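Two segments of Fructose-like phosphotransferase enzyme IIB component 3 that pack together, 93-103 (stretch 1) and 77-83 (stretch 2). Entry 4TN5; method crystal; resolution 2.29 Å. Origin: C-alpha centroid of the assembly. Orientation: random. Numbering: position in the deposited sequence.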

# COMPACT_ATOMS: atom_id res chain seq x y z
N ARG A 93 18.25 -4.90 1.23
CA ARG A 93 16.99 -4.78 1.94
C ARG A 93 15.84 -4.53 0.99
O ARG A 93 14.78 -5.13 1.10
CB ARG A 93 17.06 -3.60 2.90
CG ARG A 93 17.82 -3.86 4.19
CD ARG A 93 17.34 -2.95 5.28
NE ARG A 93 15.89 -2.72 5.16
CZ ARG A 93 15.17 -1.91 5.92
NH1 ARG A 93 15.71 -1.22 6.91
NH2 ARG A 93 13.87 -1.78 5.70
N VAL A 94 16.08 -3.62 0.05
CA VAL A 94 15.06 -3.17 -0.88
C VAL A 94 14.63 -4.26 -1.87
O VAL A 94 13.44 -4.51 -2.02
CB VAL A 94 15.53 -1.93 -1.64
CG1 VAL A 94 14.44 -1.46 -2.58
CG2 VAL A 94 15.92 -0.83 -0.67
N MSE A 95 15.58 -4.91 -2.53
CA MSE A 95 15.20 -5.84 -3.59
C MSE A 95 14.59 -7.13 -3.04
O MSE A 95 13.84 -7.81 -3.75
CB MSE A 95 16.37 -6.20 -4.51
CG MSE A 95 17.33 -7.22 -3.93
SE MSE A 95 18.95 -7.35 -4.99
CE MSE A 95 19.93 -5.90 -4.14
N SER A 96 14.90 -7.48 -1.80
CA SER A 96 14.32 -8.67 -1.19
C SER A 96 12.91 -8.33 -0.73
O SER A 96 12.04 -9.19 -0.66
CB SER A 96 15.15 -9.19 -0.02
OG SER A 96 14.41 -10.11 0.76
N ALA A 97 12.70 -7.06 -0.41
CA ALA A 97 11.35 -6.56 -0.18
C ALA A 97 10.60 -6.62 -1.50
O ALA A 97 9.46 -7.07 -1.55
CB ALA A 97 11.40 -5.13 0.34
N VAL A 98 11.27 -6.18 -2.56
CA VAL A 98 10.73 -6.25 -3.91
C VAL A 98 10.37 -7.68 -4.30
O VAL A 98 9.36 -7.92 -4.96
CB VAL A 98 11.72 -5.66 -4.95
CG1 VAL A 98 11.29 -6.00 -6.37
CG2 VAL A 98 11.84 -4.15 -4.78
N ARG A 99 11.19 -8.64 -3.88
CA ARG A 99 10.99 -10.02 -4.29
C ARG A 99 9.88 -10.69 -3.48
O ARG A 99 9.25 -11.63 -3.94
CB ARG A 99 12.31 -10.80 -4.21
CG ARG A 99 12.43 -11.91 -5.24
CD ARG A 99 13.84 -12.49 -5.28
NE ARG A 99 14.06 -13.37 -6.43
CZ ARG A 99 13.61 -14.61 -6.52
NH1 ARG A 99 12.91 -15.14 -5.52
NH2 ARG A 99 13.85 -15.34 -7.61
N LYS A 100 9.64 -10.17 -2.27
CA LYS A 100 8.47 -10.57 -1.50
C LYS A 100 7.19 -10.08 -2.17
O LYS A 100 6.29 -10.86 -2.48
CB LYS A 100 8.53 -10.05 -0.06
CG LYS A 100 9.68 -10.59 0.78
CD LYS A 100 9.68 -9.97 2.17
CE LYS A 100 9.53 -11.02 3.26
NZ LYS A 100 10.71 -11.03 4.17
N VAL A 101 7.12 -8.77 -2.40
CA VAL A 101 5.99 -8.14 -3.07
C VAL A 101 5.72 -8.81 -4.42
O VAL A 101 4.58 -8.96 -4.84
CB VAL A 101 6.24 -6.63 -3.27
CG1 VAL A 101 5.14 -6.00 -4.10
CG2 VAL A 101 6.35 -5.93 -1.92
N LEU A 102 6.80 -9.24 -5.07
CA LEU A 102 6.70 -10.03 -6.29
C LEU A 102 6.11 -11.40 -5.98
O LEU A 102 5.23 -11.89 -6.69
CB LEU A 102 8.10 -10.19 -6.90
CG LEU A 102 8.26 -10.92 -8.24
CD1 LEU A 102 7.34 -10.33 -9.29
CD2 LEU A 102 9.71 -10.84 -8.69
N SER A 103 6.59 -12.02 -4.90
CA SER A 103 6.17 -13.36 -4.51
C SER A 103 4.76 -13.40 -3.92
O SER A 103 3.91 -14.17 -4.38
CB SER A 103 7.16 -13.96 -3.51
OG SER A 103 6.62 -15.09 -2.86
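Stretch 2, residues 77-83: CRYVQCS

How does the backbone of stretch 2 run over the helix? Residues 79-82 form a β-strand, with Cys-77 and Arg-78 leading in as loop and Ser-83 following at the N-cap position, right before a helix. Stretch 1 is helical throughout, held by i to i+4 backbone hydrogen bonds such as Val-98 N to Val-94 O at 2.8 Å and Val-101 N to Ala-97 O at 3.0 Å. The strand runs nearly antiparallel to it, with 154° between the two N-to-C directions and a closest approach of 8.0 Å between axes. Residue numbers therefore fall along stretch 2 as they rise along the helix: Val-98 CA lies 6.0 Å from Val-80 CA, and Val-101 CA lies 6.3 Å from Arg-78 CA.

Which side chains of stretch 2 face the helix? The extended strand alternates its side chains, so the CA-to-CB bonds of Val-80 and Cys-82 point toward the helix, while those of Tyr-79 and Gln-81 point away; Arg-78, just before the strand, continues the pattern and points toward. On the helix, the CA-to-CB bonds of Ala-97 and Val-101, one turn apart, point toward the strand and those of Val-94 and Val-98 sideways. Met-95, a selenomethionine, and Arg-99 point away and make no contact.

What makes up the apolar packing? Val-80 is its centre, touching three helix residues. Its CG2 is 3.6 Å from Val-101 CG2 and 3.8 Å from Val-98 CG2, and also comes within 3.6 Å of Val-98 CA, so the methyl reaches the helix backbone itself. Its CG1 lies 4.3 Å from Ala-97 CB. Farther along the strand, Cys-82 SG rests 4.2 Å from Val-94 CG2. At the other end, Val-101 CG1 packs 3.5 Å from Arg-78 CB and 3.8 Å from Tyr-79 N, so this valine spans three consecutive residues of stretch 2.

Do polar groups tie the two stretches together? No hydrogen bond crosses between them; the helix backbone is paired along its own axis, for example Leu-102 N to Val-98 O at 2.9 Å. Arg-78 brings its guanidinium to the C-terminal part of stretch 1, where Leu-102 O lies over one face, 3.9 Å from Arg-78 NH1. The modelled 2.3 Å between Arg-78 NH1 and Val-101 O is too short for a hydrogen bond and is a clash, so it carries no weight. The contact, burying 387 Å² over both sides, rests chiefly on its apolar packing.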

# COMPACT_ATOMS: atom_id res chain seq x y z
N CYS A 77 -0.49 -1.21 -8.95
CA CYS A 77 0.71 -2.03 -9.11
C CYS A 77 1.17 -2.57 -7.76
O CYS A 77 0.98 -1.94 -6.73
CB CYS A 77 1.84 -1.21 -9.73
SG CYS A 77 1.39 -0.28 -11.21
N ARG A 78 1.76 -3.76 -7.79
CA ARG A 78 2.55 -4.22 -6.66
C ARG A 78 3.76 -3.30 -6.64
O ARG A 78 4.42 -3.15 -7.66
CB ARG A 78 3.03 -5.64 -6.89
CG ARG A 78 1.95 -6.69 -7.02
CD ARG A 78 2.57 -8.01 -7.44
NE ARG A 78 1.66 -9.13 -7.27
CZ ARG A 78 1.60 -9.88 -6.17
NH1 ARG A 78 2.40 -9.62 -5.15
NH2 ARG A 78 0.74 -10.88 -6.10
N TYR A 79 4.05 -2.68 -5.50
CA TYR A 79 5.25 -1.86 -5.43
C TYR A 79 5.89 -1.72 -4.05
O TYR A 79 5.25 -1.90 -3.02
CB TYR A 79 5.04 -0.49 -6.09
CG TYR A 79 4.17 0.49 -5.34
CD1 TYR A 79 4.68 1.24 -4.28
CD2 TYR A 79 2.85 0.71 -5.71
CE1 TYR A 79 3.88 2.15 -3.60
CE2 TYR A 79 2.05 1.61 -5.04
CZ TYR A 79 2.58 2.33 -3.99
OH TYR A 79 1.79 3.24 -3.31
N VAL A 80 7.18 -1.40 -4.07
CA VAL A 80 7.93 -1.07 -2.87
C VAL A 80 8.35 0.39 -2.98
O VAL A 80 8.87 0.82 -4.01
CB VAL A 80 9.19 -1.94 -2.74
CG1 VAL A 80 9.98 -1.55 -1.50
CG2 VAL A 80 8.81 -3.41 -2.69
N GLN A 81 8.13 1.16 -1.92
CA GLN A 81 8.54 2.55 -1.90
C GLN A 81 9.51 2.83 -0.76
O GLN A 81 9.32 2.37 0.36
CB GLN A 81 7.33 3.48 -1.80
CG GLN A 81 7.69 4.96 -1.75
CD GLN A 81 6.49 5.87 -1.93
OE1 GLN A 81 5.46 5.46 -2.47
NE2 GLN A 81 6.62 7.11 -1.48
N CYS A 82 10.56 3.59 -1.07
CA CYS A 82 11.54 3.99 -0.07
C CYS A 82 12.21 5.29 -0.48
O CYS A 82 12.13 5.70 -1.64
CB CYS A 82 12.59 2.89 0.12
SG CYS A 82 13.64 2.61 -1.32
N SER A 83 12.87 5.94 0.47
CA SER A 83 13.61 7.16 0.19
C SER A 83 14.93 6.82 -0.50
O SER A 83 15.38 5.67 -0.45
CB SER A 83 13.87 7.94 1.48
OG SER A 83 14.51 7.13 2.45